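Local coordinates for hypothetical protein yiiM (Escherichia coli, PDB 1O67) that is of unestablished function but probably binds molybdenum and may act as an oxidoreductase on nitrogenous compounds, at residues P16-T21 with N99-G104. The protein carries 1 engineered substitution. Residues are numbered along the deposited sequence; the frame is centred on the assembly and turned at random.
Sequences PVDVYT and NLSTDG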
loop_
_atom_site.group_PDB
_atom_site.type_symbol
_atom_site.label_atom_id
_atom_site.label_comp_id
_atom_site.label_asym_id
_atom_site.label_seq_id
_atom_site.Cartn_x
_atom_site.Cartn_y
_atom_site.Cartn_z
ATOM N N PRO A 16 2.241 -1.722 -16.644
ATOM C CA PRO A 16 2.838 -0.402 -16.804
ATOM C C PRO A 16 2.573 0.439 -15.556
ATOM O O PRO A 16 1.494 0.315 -14.940
ATOM C CB PRO A 16 2.132 0.165 -18.018
ATOM C CG PRO A 16 1.626 -1.013 -18.778
ATOM C CD PRO A 16 1.338 -2.076 -17.763
ATOM N N VAL A 17 3.500 1.340 -15.219
ATOM C CA VAL A 17 3.321 2.132 -13.986
ATOM C C VAL A 17 3.746 3.572 -14.109
ATOM O O VAL A 17 4.759 3.834 -14.755
ATOM C CB VAL A 17 4.130 1.443 -12.849
ATOM C CG1 VAL A 17 5.632 1.520 -13.073
ATOM C CG2 VAL A 17 3.784 2.018 -11.496
ATOM N N ASP A 18 2.980 4.536 -13.597
ATOM C CA ASP A 18 3.465 5.935 -13.611
ATOM C C ASP A 18 4.246 6.110 -12.296
ATOM O O ASP A 18 3.816 5.526 -11.296
ATOM C CB ASP A 18 2.355 6.963 -13.637
ATOM C CG ASP A 18 1.438 6.883 -14.838
ATOM O OD1 ASP A 18 1.993 6.631 -15.934
ATOM O OD2 ASP A 18 0.205 7.087 -14.704
ATOM N N VAL A 19 5.302 6.890 -12.295
ATOM C CA VAL A 19 6.153 7.107 -11.132
ATOM C C VAL A 19 6.156 8.551 -10.658
ATOM O O VAL A 19 6.020 9.438 -11.484
ATOM C CB VAL A 19 7.629 6.741 -11.478
ATOM C CG1 VAL A 19 8.519 6.832 -10.239
ATOM C CG2 VAL A 19 7.682 5.356 -12.090
ATOM N N TYR A 20 6.193 8.793 -9.340
ATOM C CA TYR A 20 6.187 10.126 -8.774
ATOM C C TYR A 20 7.109 10.274 -7.562
ATOM O O TYR A 20 7.185 9.345 -6.746
ATOM C CB TYR A 20 4.795 10.530 -8.292
ATOM C CG TYR A 20 3.667 10.386 -9.270
ATOM C CD1 TYR A 20 3.046 9.160 -9.447
ATOM C CD2 TYR A 20 3.213 11.461 -10.022
ATOM C CE1 TYR A 20 2.029 8.987 -10.358
ATOM C CE2 TYR A 20 2.184 11.303 -10.927
ATOM C CZ TYR A 20 1.597 10.067 -11.088
ATOM O OH TYR A 20 0.574 9.903 -11.988
ATOM N N THR A 21 7.831 11.385 -7.446
ATOM C CA THR A 21 8.701 11.586 -6.267
ATOM C C THR A 21 8.482 12.980 -5.684
ATOM O O THR A 21 8.002 13.855 -6.408
ATOM C CB THR A 21 10.183 11.322 -6.538
ATOM O OG1 THR A 21 10.645 12.076 -7.672
ATOM C CG2 THR A 21 10.419 9.838 -6.794
ATOM N N ASN A 99 3.909 6.616 -4.832
ATOM C CA ASN A 99 5.020 6.608 -5.756
ATOM C C ASN A 99 4.637 5.894 -7.062
ATOM O O ASN A 99 5.168 6.217 -8.124
ATOM C CB ASN A 99 6.183 5.792 -5.189
ATOM C CG ASN A 99 6.829 6.429 -3.983
ATOM O OD1 ASN A 99 6.832 5.842 -2.900
ATOM N ND2 ASN A 99 7.395 7.621 -4.186
ATOM N N LEU A 100 3.844 4.834 -6.961
ATOM C CA LEU A 100 3.481 4.043 -8.127
ATOM C C LEU A 100 1.978 4.058 -8.403
ATOM O O LEU A 100 1.150 3.799 -7.524
ATOM C CB LEU A 100 3.952 2.589 -7.990
ATOM C CG LEU A 100 5.403 2.321 -7.592
ATOM C CD1 LEU A 100 5.692 0.824 -7.603
ATOM C CD2 LEU A 100 6.372 3.026 -8.524
ATOM N N SER A 101 1.640 4.272 -9.661
ATOM C CA SER A 101 0.255 4.357 -10.125
ATOM C C SER A 101 0.047 3.399 -11.291
ATOM O O SER A 101 0.763 3.441 -12.309
ATOM C CB SER A 101 0.040 5.810 -10.549
ATOM O OG SER A 101 -1.238 6.115 -11.022
ATOM N N THR A 102 -0.922 2.504 -11.220
ATOM C CA THR A 102 -1.190 1.531 -12.260
ATOM C C THR A 102 -2.694 1.317 -12.506
ATOM O O THR A 102 -3.530 1.802 -11.744
ATOM C CB THR A 102 -0.757 0.121 -11.727
ATOM O OG1 THR A 102 -1.419 -0.073 -10.463
ATOM C CG2 THR A 102 0.729 -0.016 -11.583
ATOM N N ASP A 103 -2.980 0.544 -13.551
ATOM C CA ASP A 103 -4.343 0.057 -13.773
ATOM C C ASP A 103 -4.254 -1.476 -13.647
ATOM O O ASP A 103 -3.154 -2.008 -13.829
ATOM C CB ASP A 103 -4.934 0.415 -15.124
ATOM C CG ASP A 103 -5.581 1.780 -15.095
ATOM O OD1 ASP A 103 -6.767 1.900 -14.721
ATOM O OD2 ASP A 103 -4.866 2.759 -15.411
ATOM N N GLY A 104 -5.305 -2.169 -13.236
ATOM C CA GLY A 104 -5.230 -3.614 -13.203
ATOM C C GLY A 104 -4.754 -4.320 -11.989
ATOM O O GLY A 104 -4.731 -5.562 -12.034
#
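D18 and S101 form an antiparallel hydrogen-bonded pair, with D18 N to S101 O at 2.8 Å and S101 N to D18 O at 3.0 Å, both donors lying in the plane of the carbonyl they meet. At the start of strand 100-102, Y20 N reaches N99 O at 3.0 Å, but tilted 23° from the carbonyl plane, and the return bond comes from a side chain: N99 ND2 to Y20 O spans 3.1 Å with an N-H...O angle of 167°. Chi1 of -68° brings CG of N99 beside its own backbone N, anti to the carbonyl carbon, and the amide then turns until Y20 O lies in its plane. N99 OD1 accepts from C70 N, and ND2 also meets D54. An alanine here would probably leave Y20 O and D54 without the ND2 donor and C70 N without its OD1 acceptor. On one face, V17 CG2, anti to the backbone N, packs against L100 CB (3.6 Å) and T102 CG2 (3.7 Å). On the face of D18 and S101, the Y20 ring presents its CE1 edge to S101 CB at 3.8 Å, in the ring plane. R74 salt-bridges D18 and D103 and hydrogen-bonds S101 OG, probably offsetting the two like charges. Strand 100-102 thus sits within a mixed sheet, antiparallel to strand 14-22 and parallel to strand 69-73, held by backbone bonds, the N99 amide and R74.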